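Local coordinates for BAT-2 beta-lactamase (Bacillus atrophaeus, PDB 6W5G), which hydrolyses beta-lactam antibiotics as a class D beta-lactamase, probably through a covalent acyl-enzyme, and so probably contributes to antibiotic resistance, at residues A[48-53]-A[59-64]; A[103-106]-A[111-114]; A[85-90]-A[191-196]; A[140-145]-A[153-158]. All coordinates share one frame; numbering follows the deposited sequence.

Contact 1: residues A[48-53]-A[59-64]; sequences GTFILH and KTFIYN
The Phe-50 ring meets the Phe-61 ring edge to edge, CD2 of Phe-50 lying 4.1 Å from CD2 of Phe-61, and the two side chains cross at about a right angle. Beside them the CB atoms of Phe-50 and Tyr-63 touch on the same face. On the other face Ile-51 and Thr-60 run alongside each other, CG2 of Ile-51 3.8 Å from CG2 of Thr-60. The strands 48-53 and 59-63 form an antiparallel hairpin. Phe-50/Tyr-63 and Leu-52/Phe-61 are its hydrogen-bonded pairs. The straightest bond runs from Tyr-63 N to Phe-50 O, 2.8 Å at 172°.

Side chains add polar links at both ends. Thr-49 turns OG1 anti to its N (chi1 -180°), which brings it 2.7 Å from Tyr-63 O, nearly in line with that carbonyl. Tyr-63 O thus takes two donors, Thr-49 OG1 and Phe-50 N. Asn-64 ND2 bonds Gly-48 O at 3.0 Å from above the carbonyl plane. A water joins Tyr-63 OH to Gly-48 N. At the far end Thr-60 OG1 lies near the plane of the His-53 ring, 2.7 Å from ND1, and either atom could donate.

Asn-64 is also the N-cap of helix 65-68, its OD1 accepting from Arg-67 N. Strand 59-63 is one of the two edge strands of the six-stranded sheet, and strand 48-54 pairs on its far side with strand 236-244. Helices 65-68 and 172-184 pack over the Ile-51 face, while Phe-43 stacks on Tyr-63.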
# COMPACT_ATOMS: atom_id res chain seq x y z
N GLY A 48 9.82 -10.88 9.65
CA GLY A 48 8.66 -10.21 9.09
C GLY A 48 7.43 -10.33 9.97
O GLY A 48 7.42 -11.04 10.98
N THR A 49 6.39 -9.61 9.56
CA THR A 49 5.10 -9.64 10.23
C THR A 49 4.00 -9.80 9.18
O THR A 49 4.15 -9.37 8.03
CB THR A 49 4.90 -8.38 11.10
OG1 THR A 49 3.62 -8.44 11.74
CG2 THR A 49 4.99 -7.11 10.27
N PHE A 50 2.91 -10.43 9.59
CA PHE A 50 1.72 -10.60 8.76
C PHE A 50 0.49 -10.29 9.59
O PHE A 50 0.35 -10.79 10.72
CB PHE A 50 1.62 -12.02 8.20
CG PHE A 50 0.42 -12.23 7.32
CD1 PHE A 50 0.34 -11.60 6.08
CD2 PHE A 50 -0.65 -13.03 7.73
CE1 PHE A 50 -0.77 -11.77 5.26
CE2 PHE A 50 -1.76 -13.21 6.91
CZ PHE A 50 -1.82 -12.58 5.67
N ILE A 51 -0.40 -9.47 9.05
CA ILE A 51 -1.65 -9.10 9.69
C ILE A 51 -2.78 -9.42 8.72
O ILE A 51 -2.72 -9.02 7.55
CB ILE A 51 -1.67 -7.60 10.04
CG1 ILE A 51 -0.49 -7.24 10.94
CG2 ILE A 51 -2.99 -7.23 10.70
CD1 ILE A 51 0.03 -5.84 10.70
N LEU A 52 -3.80 -10.13 9.19
CA LEU A 52 -4.98 -10.44 8.38
C LEU A 52 -6.23 -10.12 9.18
O LEU A 52 -6.44 -10.68 10.26
CB LEU A 52 -4.99 -11.91 7.95
CG LEU A 52 -6.09 -12.29 6.94
CD1 LEU A 52 -5.88 -11.61 5.59
CD2 LEU A 52 -6.13 -13.80 6.78
N HIS A 53 -7.07 -9.23 8.66
CA HIS A 53 -8.31 -8.85 9.33
C HIS A 53 -9.50 -9.35 8.53
O HIS A 53 -9.67 -8.97 7.36
CB HIS A 53 -8.40 -7.34 9.54
CG HIS A 53 -9.68 -6.91 10.15
ND1 HIS A 53 -9.93 -7.03 11.51
CD2 HIS A 53 -10.81 -6.39 9.61
CE1 HIS A 53 -11.15 -6.59 11.77
NE2 HIS A 53 -11.70 -6.20 10.64
N LYS A 59 -12.29 -10.03 13.11
CA LYS A 59 -11.23 -10.71 13.84
C LYS A 59 -9.92 -10.42 13.12
O LYS A 59 -9.90 -10.34 11.93
CB LYS A 59 -11.42 -12.20 13.83
CG LYS A 59 -12.69 -12.67 14.51
CD LYS A 59 -12.93 -14.12 14.19
CE LYS A 59 -12.02 -15.01 14.93
NZ LYS A 59 -12.77 -16.25 15.20
N THR A 60 -8.84 -10.30 13.90
CA THR A 60 -7.53 -9.98 13.35
C THR A 60 -6.51 -11.01 13.81
O THR A 60 -6.38 -11.26 15.01
CB THR A 60 -7.07 -8.58 13.79
OG1 THR A 60 -8.05 -7.61 13.39
CG2 THR A 60 -5.75 -8.24 13.14
N PHE A 61 -5.78 -11.58 12.85
CA PHE A 61 -4.63 -12.44 13.13
C PHE A 61 -3.36 -11.62 12.96
O PHE A 61 -3.23 -10.84 12.01
CB PHE A 61 -4.59 -13.60 12.13
CG PHE A 61 -3.31 -14.39 12.18
CD1 PHE A 61 -3.13 -15.36 13.15
CD2 PHE A 61 -2.29 -14.15 11.26
CE1 PHE A 61 -1.95 -16.09 13.22
CE2 PHE A 61 -1.11 -14.87 11.33
CZ PHE A 61 -0.94 -15.84 12.31
N ILE A 62 -2.41 -11.80 13.88
CA ILE A 62 -1.10 -11.15 13.79
C ILE A 62 -0.01 -12.19 13.99
O ILE A 62 -0.00 -12.91 15.00
CB ILE A 62 -0.95 -10.02 14.82
CG1 ILE A 62 -2.04 -8.97 14.65
CG2 ILE A 62 0.42 -9.37 14.69
CD1 ILE A 62 -2.08 -7.97 15.80
N TYR A 63 0.91 -12.27 13.03
CA TYR A 63 2.17 -12.98 13.19
C TYR A 63 3.26 -11.94 13.47
O TYR A 63 3.39 -10.97 12.72
CB TYR A 63 2.52 -13.74 11.91
CG TYR A 63 3.93 -14.29 11.89
CD1 TYR A 63 4.24 -15.51 12.49
CD2 TYR A 63 4.96 -13.59 11.27
CE1 TYR A 63 5.52 -16.01 12.48
CE2 TYR A 63 6.26 -14.08 11.27
CZ TYR A 63 6.53 -15.29 11.87
OH TYR A 63 7.82 -15.79 11.86
N ASN A 64 4.02 -12.15 14.55
CA ASN A 64 5.10 -11.25 14.97
C ASN A 64 4.56 -9.87 15.37
O ASN A 64 4.73 -8.87 14.68
CB ASN A 64 6.22 -11.13 13.93
CG ASN A 64 7.45 -10.44 14.47
OD1 ASN A 64 7.43 -9.91 15.59
ND2 ASN A 64 8.54 -10.45 13.70
O HOH W 1 9.76 -13.65 11.19

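Contact 2: residues A[103-106]-A[111-114]; sequences GTER and WNRD
The edge of the Trp-111 ring meets Arg-106, with CE3 of Trp-111 4.0 Å from CB of Arg-106 and the methylene in the ring plane. Phe-108 meets the same indole edge-to-face. The guanidinium of Arg-106 has Thr-104 CG2 over the centre of one face, 4.3 Å above the plane. Water 2 sits at its edge, in plane, and accepts from NH2 of Arg-106 at 2.9 Å. NH1 of Arg-106 forms a salt bridge with Asp-102.

The third flat group is the amide of Asn-112, which grips the backbone of Arg-106 twice. Arg-106 N donates to Asn-112 OD1 at 2.8 Å, with an angle of 169°. Asn-112 ND2 donates to Arg-106 O at 3.2 Å, and that oxygen lies in the amide plane. Asn-112 CG stands anti to the carbonyl carbon (chi1 -60°), which carries the amide across to the other segment. Asn-112 is also the centre of an inverse gamma turn.

Water 2 also lies near Asn-112 OD1 and, more weakly, Trp-111 O, though it has fewer protons than acceptors in reach. The paired bonds fix which end of the amide is oxygen. Both direct hydrogen bonds between these surface-loop segments thus join one amide to a backbone.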
# COMPACT_ATOMS: atom_id res chain seq x y z
N GLY A 103 12.50 12.02 -20.36
CA GLY A 103 13.55 11.48 -21.20
C GLY A 103 14.78 10.99 -20.47
O GLY A 103 15.66 10.39 -21.10
N THR A 104 14.87 11.23 -19.16
CA THR A 104 16.00 10.74 -18.38
C THR A 104 15.84 9.25 -18.14
O THR A 104 14.80 8.81 -17.65
CB THR A 104 16.06 11.46 -17.03
OG1 THR A 104 16.26 12.86 -17.25
CG2 THR A 104 17.21 10.91 -16.19
N GLU A 105 16.87 8.48 -18.49
CA GLU A 105 16.82 7.05 -18.24
C GLU A 105 17.03 6.79 -16.76
O GLU A 105 18.06 7.17 -16.19
CB GLU A 105 17.88 6.32 -19.07
CG GLU A 105 17.82 4.81 -18.89
CD GLU A 105 18.92 4.07 -19.62
OE1 GLU A 105 19.60 3.24 -18.99
OE2 GLU A 105 19.08 4.28 -20.84
N ARG A 106 16.05 6.15 -16.13
CA ARG A 106 16.13 5.79 -14.73
C ARG A 106 16.34 4.28 -14.60
O ARG A 106 16.38 3.56 -15.60
CB ARG A 106 14.92 6.33 -13.96
CG ARG A 106 14.90 7.86 -13.92
CD ARG A 106 13.70 8.42 -13.17
NE ARG A 106 13.78 9.87 -13.06
CZ ARG A 106 13.44 10.71 -14.03
NH1 ARG A 106 13.56 12.02 -13.85
NH2 ARG A 106 12.96 10.25 -15.17
N TRP A 111 9.84 2.58 -15.80
CA TRP A 111 9.75 3.99 -15.43
C TRP A 111 10.04 4.93 -16.59
O TRP A 111 9.70 6.11 -16.51
CB TRP A 111 10.77 4.28 -14.33
CG TRP A 111 10.46 3.66 -13.01
CD1 TRP A 111 9.40 2.83 -12.69
CD2 TRP A 111 11.21 3.81 -11.80
NE1 TRP A 111 9.46 2.48 -11.37
CE2 TRP A 111 10.56 3.06 -10.80
CE3 TRP A 111 12.38 4.51 -11.48
CZ2 TRP A 111 11.04 3.00 -9.49
CZ3 TRP A 111 12.85 4.44 -10.18
CH2 TRP A 111 12.18 3.69 -9.21
N ASN A 112 10.66 4.43 -17.66
CA ASN A 112 11.17 5.28 -18.74
C ASN A 112 10.16 5.43 -19.88
O ASN A 112 10.44 5.11 -21.04
CB ASN A 112 12.51 4.75 -19.24
CG ASN A 112 13.56 4.71 -18.14
OD1 ASN A 112 13.61 5.59 -17.28
ND2 ASN A 112 14.41 3.68 -18.17
N ARG A 113 8.99 5.95 -19.53
CA ARG A 113 7.92 6.22 -20.48
C ARG A 113 6.89 7.11 -19.80
O ARG A 113 6.92 7.30 -18.58
CB ARG A 113 7.27 4.92 -20.98
CG ARG A 113 6.61 4.07 -19.90
CD ARG A 113 5.89 2.87 -20.54
NE ARG A 113 5.16 2.06 -19.57
CZ ARG A 113 5.52 0.82 -19.22
NH1 ARG A 113 6.59 0.25 -19.75
NH2 ARG A 113 4.79 0.15 -18.33
N ASP A 114 5.98 7.66 -20.61
CA ASP A 114 4.89 8.45 -20.06
C ASP A 114 4.06 7.60 -19.10
O ASP A 114 3.86 6.40 -19.32
CB ASP A 114 3.97 8.94 -21.17
CG ASP A 114 4.64 9.91 -22.13
OD1 ASP A 114 5.73 10.47 -21.82
OD2 ASP A 114 4.06 10.12 -23.22
O HOH W 2 12.14 7.55 -15.87

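Contact 3: residues A[85-90]-A[191-196]; sequences IGLQVK and KPIMKT
Apolar contact is carried mainly by Ile-193, whose side chain points at helix 81-88. Its CG2 methyl lies 3.9 Å from Leu-87 CB. The two side chains pass one another head to tail, and Leu-87 CD1 also comes near Ile-193 CG2. Leu-87 CD1 then reaches on to Thr-196, 4.2 Å from its CG2 methyl, about one turn further along the second helix. Leu-84 of the first helix also touches Ile-193.

The second kind of contact is between a methyl and a polar side chain. Ile-193 CD1 packs on Gln-88, 3.6 Å from its CA. Gln-88 has CG anti to its N and bends at chi2 (65°), which folds the carboxamide back across the methyl. The distances from Ile-193 CD1 to CD, OE1 and NE2 of Gln-88 are nearly equal, 3.6 to 3.7 Å, and the two side chains cross at about a right angle.

Helix 81-88 follows closely in sequence on Lys-79, which is carboxylated in this structure. In class D beta-lactamases such a lysine serves as the general base. The helix ends here in a Schellman motif: Lys-90 has a phi of 67° and two bonds run back, one from its N to Leu-87 O (3.1 Å).

No hydrogen bond spans the segments; polar links run outward. Gln-88 OE1 accepts from Asp-190 N, just ahead of helix 191-200. Lys-191 and Lys-195 form salt bridges with Glu-185.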
# COMPACT_ATOMS: atom_id res chain seq x y z
N ILE A 85 -4.99 12.05 -1.74
CA ILE A 85 -4.81 13.48 -1.50
C ILE A 85 -4.69 14.23 -2.82
O ILE A 85 -5.31 15.28 -3.01
CB ILE A 85 -3.58 13.71 -0.60
CG1 ILE A 85 -3.81 13.11 0.80
CG2 ILE A 85 -3.25 15.21 -0.50
CD1 ILE A 85 -2.53 12.90 1.58
N GLY A 86 -3.89 13.70 -3.75
CA GLY A 86 -3.69 14.38 -5.02
C GLY A 86 -4.97 14.51 -5.82
O GLY A 86 -5.23 15.56 -6.44
N LEU A 87 -5.80 13.46 -5.83
CA LEU A 87 -7.10 13.59 -6.48
C LEU A 87 -7.99 14.57 -5.73
O LEU A 87 -8.67 15.40 -6.34
CB LEU A 87 -7.78 12.23 -6.57
CG LEU A 87 -7.14 11.27 -7.57
CD1 LEU A 87 -7.64 9.87 -7.32
CD2 LEU A 87 -7.48 11.70 -8.99
N GLN A 88 -7.97 14.50 -4.39
CA GLN A 88 -8.88 15.33 -3.60
C GLN A 88 -8.60 16.82 -3.79
O GLN A 88 -9.53 17.63 -3.87
CB GLN A 88 -8.79 14.95 -2.12
CG GLN A 88 -9.89 15.61 -1.28
CD GLN A 88 -11.27 15.14 -1.67
OE1 GLN A 88 -11.70 14.06 -1.27
NE2 GLN A 88 -11.99 15.95 -2.45
N VAL A 89 -7.32 17.21 -3.86
CA VAL A 89 -6.97 18.61 -4.02
C VAL A 89 -6.84 19.01 -5.48
O VAL A 89 -6.47 20.16 -5.77
CB VAL A 89 -5.71 19.00 -3.21
CG1 VAL A 89 -5.85 18.58 -1.74
CG2 VAL A 89 -4.46 18.39 -3.84
N LYS A 90 -7.12 18.10 -6.41
CA LYS A 90 -7.08 18.36 -7.84
C LYS A 90 -5.67 18.63 -8.36
O LYS A 90 -5.49 19.30 -9.37
CB LYS A 90 -8.08 19.45 -8.28
CG LYS A 90 -9.52 19.12 -7.93
CD LYS A 90 -10.46 20.26 -8.27
CE LYS A 90 -11.85 19.98 -7.71
NZ LYS A 90 -12.42 18.70 -8.24
N LYS A 191 -16.26 9.86 -1.79
CA LYS A 191 -16.39 8.43 -2.06
C LYS A 191 -15.91 8.02 -3.45
O LYS A 191 -15.21 7.00 -3.56
CB LYS A 191 -17.82 7.94 -1.78
CG LYS A 191 -18.18 7.93 -0.29
CD LYS A 191 -19.66 7.61 -0.06
CE LYS A 191 -19.96 6.13 -0.28
NZ LYS A 191 -19.25 5.22 0.67
N PRO A 192 -16.24 8.74 -4.54
CA PRO A 192 -15.71 8.33 -5.85
C PRO A 192 -14.19 8.35 -5.91
O PRO A 192 -13.61 7.53 -6.64
CB PRO A 192 -16.36 9.31 -6.84
CG PRO A 192 -16.97 10.39 -5.99
CD PRO A 192 -17.26 9.80 -4.67
N ILE A 193 -13.53 9.23 -5.16
CA ILE A 193 -12.07 9.22 -5.14
C ILE A 193 -11.55 7.95 -4.49
O ILE A 193 -10.59 7.33 -4.97
CB ILE A 193 -11.55 10.49 -4.44
CG1 ILE A 193 -11.76 11.70 -5.35
CG2 ILE A 193 -10.07 10.34 -4.08
CD1 ILE A 193 -11.40 13.02 -4.71
N MET A 194 -12.18 7.52 -3.39
CA MET A 194 -11.78 6.27 -2.76
C MET A 194 -12.05 5.08 -3.67
O MET A 194 -11.23 4.16 -3.74
CB MET A 194 -12.47 6.12 -1.41
CG MET A 194 -11.90 7.10 -0.40
SD MET A 194 -12.58 6.98 1.27
CE MET A 194 -14.22 7.68 1.06
N LYS A 195 -13.18 5.07 -4.38
CA LYS A 195 -13.43 4.01 -5.35
C LYS A 195 -12.35 3.98 -6.42
O LYS A 195 -11.87 2.90 -6.79
CB LYS A 195 -14.81 4.16 -5.98
CG LYS A 195 -16.00 3.96 -5.03
CD LYS A 195 -16.07 2.54 -4.47
CE LYS A 195 -17.46 2.20 -3.92
NZ LYS A 195 -17.88 3.07 -2.77
N THR A 196 -11.95 5.15 -6.93
CA THR A 196 -10.94 5.22 -7.99
C THR A 196 -9.60 4.67 -7.51
O THR A 196 -8.95 3.87 -8.21
CB THR A 196 -10.78 6.66 -8.46
OG1 THR A 196 -11.99 7.10 -9.08
CG2 THR A 196 -9.62 6.79 -9.46

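Contact 4: residues A[140-145]-A[153-158]; sequences RMKDWL and EDISGG
Lys-142 NZ is gripped by two partners: it donates to Glu-153 O at 2.9 Å and to water 3, also at 2.9 Å. The ammonium stands above the plane of the Glu-153 carbonyl rather than on a lone pair. The lysine chain bends at chi2 (68°), which carries its end over to the loop. Water 3 also accepts from Ile-155 N, so NZ reaches the loop backbone once directly and once through water. The carboxylates of Glu-153 and Asp-154 do not touch NZ but probably add some attraction at a distance.

Water 4 makes a second bridge, donating to Lys-142 O and to Glu-153 OE1. The same OE1 is bonded to His-146 ND1. Glu-153 also lays CG 3.6 Å from Leu-145 O.

Beside these polar links Ile-155 points at the helix. Its CG2 methyl meets Leu-145 CD1 at 3.6 Å, the two side chains crossing obliquely. Its CD1 methyl sits 3.9 Å from Lys-142 CB and 4.1 Å from Met-141 CB.

The loop has its own bracing. Asp-154 OD1 accepts from Ser-156 N, which makes an Asx turn, and also from Ser-156 OG. A type I turn runs from Ile-155 to Gly-158. Outside the pair, Phe-162 touches both Met-141 and Ile-155. Helix 138-147 is backed by helix 81-88, through Asn-82 and Ile-85, and by helix 126-136, through Ala-133 and Ile-136.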
# COMPACT_ATOMS: atom_id res chain seq x y z
N ARG A 140 -0.56 21.54 2.32
CA ARG A 140 -1.69 20.65 2.13
C ARG A 140 -1.35 19.21 2.50
O ARG A 140 -2.18 18.49 3.06
CB ARG A 140 -2.20 20.73 0.69
CG ARG A 140 -2.89 22.04 0.38
CD ARG A 140 -3.66 21.98 -0.93
NE ARG A 140 -2.78 21.82 -2.08
CZ ARG A 140 -3.15 22.04 -3.34
NH1 ARG A 140 -2.28 21.86 -4.33
NH2 ARG A 140 -4.38 22.43 -3.62
N MET A 141 -0.12 18.77 2.20
CA MET A 141 0.28 17.41 2.56
C MET A 141 0.26 17.22 4.07
O MET A 141 -0.25 16.21 4.57
CB MET A 141 1.66 17.09 1.99
CG MET A 141 2.06 15.64 2.16
SD MET A 141 1.15 14.54 1.04
CE MET A 141 2.10 14.81 -0.46
N LYS A 142 0.84 18.17 4.81
CA LYS A 142 0.83 18.10 6.27
C LYS A 142 -0.60 18.09 6.81
O LYS A 142 -0.93 17.30 7.71
CB LYS A 142 1.61 19.28 6.85
CG LYS A 142 1.77 19.24 8.36
CD LYS A 142 2.68 18.09 8.79
CE LYS A 142 3.12 18.24 10.23
NZ LYS A 142 4.00 17.12 10.69
N ASP A 143 -1.45 18.99 6.30
CA ASP A 143 -2.84 19.04 6.76
C ASP A 143 -3.53 17.70 6.55
O ASP A 143 -4.19 17.17 7.46
CB ASP A 143 -3.58 20.17 6.05
CG ASP A 143 -5.06 20.27 6.44
OD1 ASP A 143 -5.38 20.13 7.64
OD2 ASP A 143 -5.90 20.51 5.55
N TRP A 144 -3.36 17.11 5.36
CA TRP A 144 -4.06 15.86 5.07
C TRP A 144 -3.52 14.69 5.88
O TRP A 144 -4.30 13.86 6.36
CB TRP A 144 -4.04 15.58 3.57
CG TRP A 144 -5.17 16.27 2.86
CD1 TRP A 144 -5.10 17.41 2.10
CD2 TRP A 144 -6.54 15.88 2.89
NE1 TRP A 144 -6.35 17.74 1.65
CE2 TRP A 144 -7.25 16.82 2.11
CE3 TRP A 144 -7.25 14.83 3.49
CZ2 TRP A 144 -8.64 16.74 1.92
CZ3 TRP A 144 -8.63 14.75 3.30
CH2 TRP A 144 -9.31 15.70 2.52
N LEU A 145 -2.20 14.61 6.07
CA LEU A 145 -1.66 13.50 6.86
C LEU A 145 -2.06 13.63 8.32
O LEU A 145 -2.22 12.62 9.01
CB LEU A 145 -0.14 13.40 6.72
CG LEU A 145 0.36 12.99 5.32
CD1 LEU A 145 1.86 12.71 5.30
CD2 LEU A 145 -0.41 11.79 4.77
N GLU A 153 3.35 11.30 10.77
CA GLU A 153 2.95 12.51 10.05
C GLU A 153 4.13 13.40 9.68
O GLU A 153 3.95 14.58 9.38
CB GLU A 153 1.89 13.31 10.82
CG GLU A 153 0.66 12.50 11.20
CD GLU A 153 -0.30 13.24 12.10
OE1 GLU A 153 -0.20 14.48 12.20
OE2 GLU A 153 -1.17 12.59 12.72
N ASP A 154 5.35 12.86 9.65
CA ASP A 154 6.56 13.67 9.56
C ASP A 154 7.01 13.77 8.11
O ASP A 154 7.56 12.81 7.56
CB ASP A 154 7.66 13.06 10.43
CG ASP A 154 8.91 13.92 10.50
OD1 ASP A 154 9.04 14.90 9.74
OD2 ASP A 154 9.78 13.61 11.34
N ILE A 155 6.79 14.93 7.49
CA ILE A 155 7.20 15.17 6.11
C ILE A 155 8.45 16.04 6.01
O ILE A 155 8.77 16.53 4.92
CB ILE A 155 6.05 15.71 5.24
CG1 ILE A 155 5.62 17.11 5.70
CG2 ILE A 155 4.87 14.75 5.28
CD1 ILE A 155 4.60 17.77 4.78
N SER A 156 9.17 16.23 7.12
CA SER A 156 10.35 17.10 7.11
C SER A 156 11.45 16.61 6.18
O SER A 156 12.31 17.41 5.79
CB SER A 156 10.86 17.28 8.55
OG SER A 156 11.37 16.06 9.08
N GLY A 157 11.45 15.33 5.81
CA GLY A 157 12.44 14.83 4.87
C GLY A 157 12.37 15.46 3.49
O GLY A 157 13.29 15.28 2.69
N GLY A 158 11.30 16.19 3.19
CA GLY A 158 11.17 16.87 1.92
C GLY A 158 9.90 16.48 1.19
O GLY A 158 9.52 15.30 1.21
O HOH W 3 6.51 17.33 9.23
O HOH W 4 0.53 16.35 10.21

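How the contacts relate
Contact 2 is a surface contact, while contacts 1, 3 and 4 are partly buried. Contacts 3 and 4 share a helical region and touch: Trp-144 of helix 138-147 packs on Ile-85, Gln-88 and Val-89 of segment 85-90. Contact 1 belongs to the edge of the six-stranded sheet, on the opposite side of the chain's centre from contacts 2 and 3. Its centre is about 37 Å from that of contact 2. The chemistry follows the place. Strand pairing rules contact 1, and apolar side chains rule contact 3. Contact 4 combines an apolar layer with a lysine bonded to the loop backbone both directly and through water. Contact 2 relies on amide and water bonds.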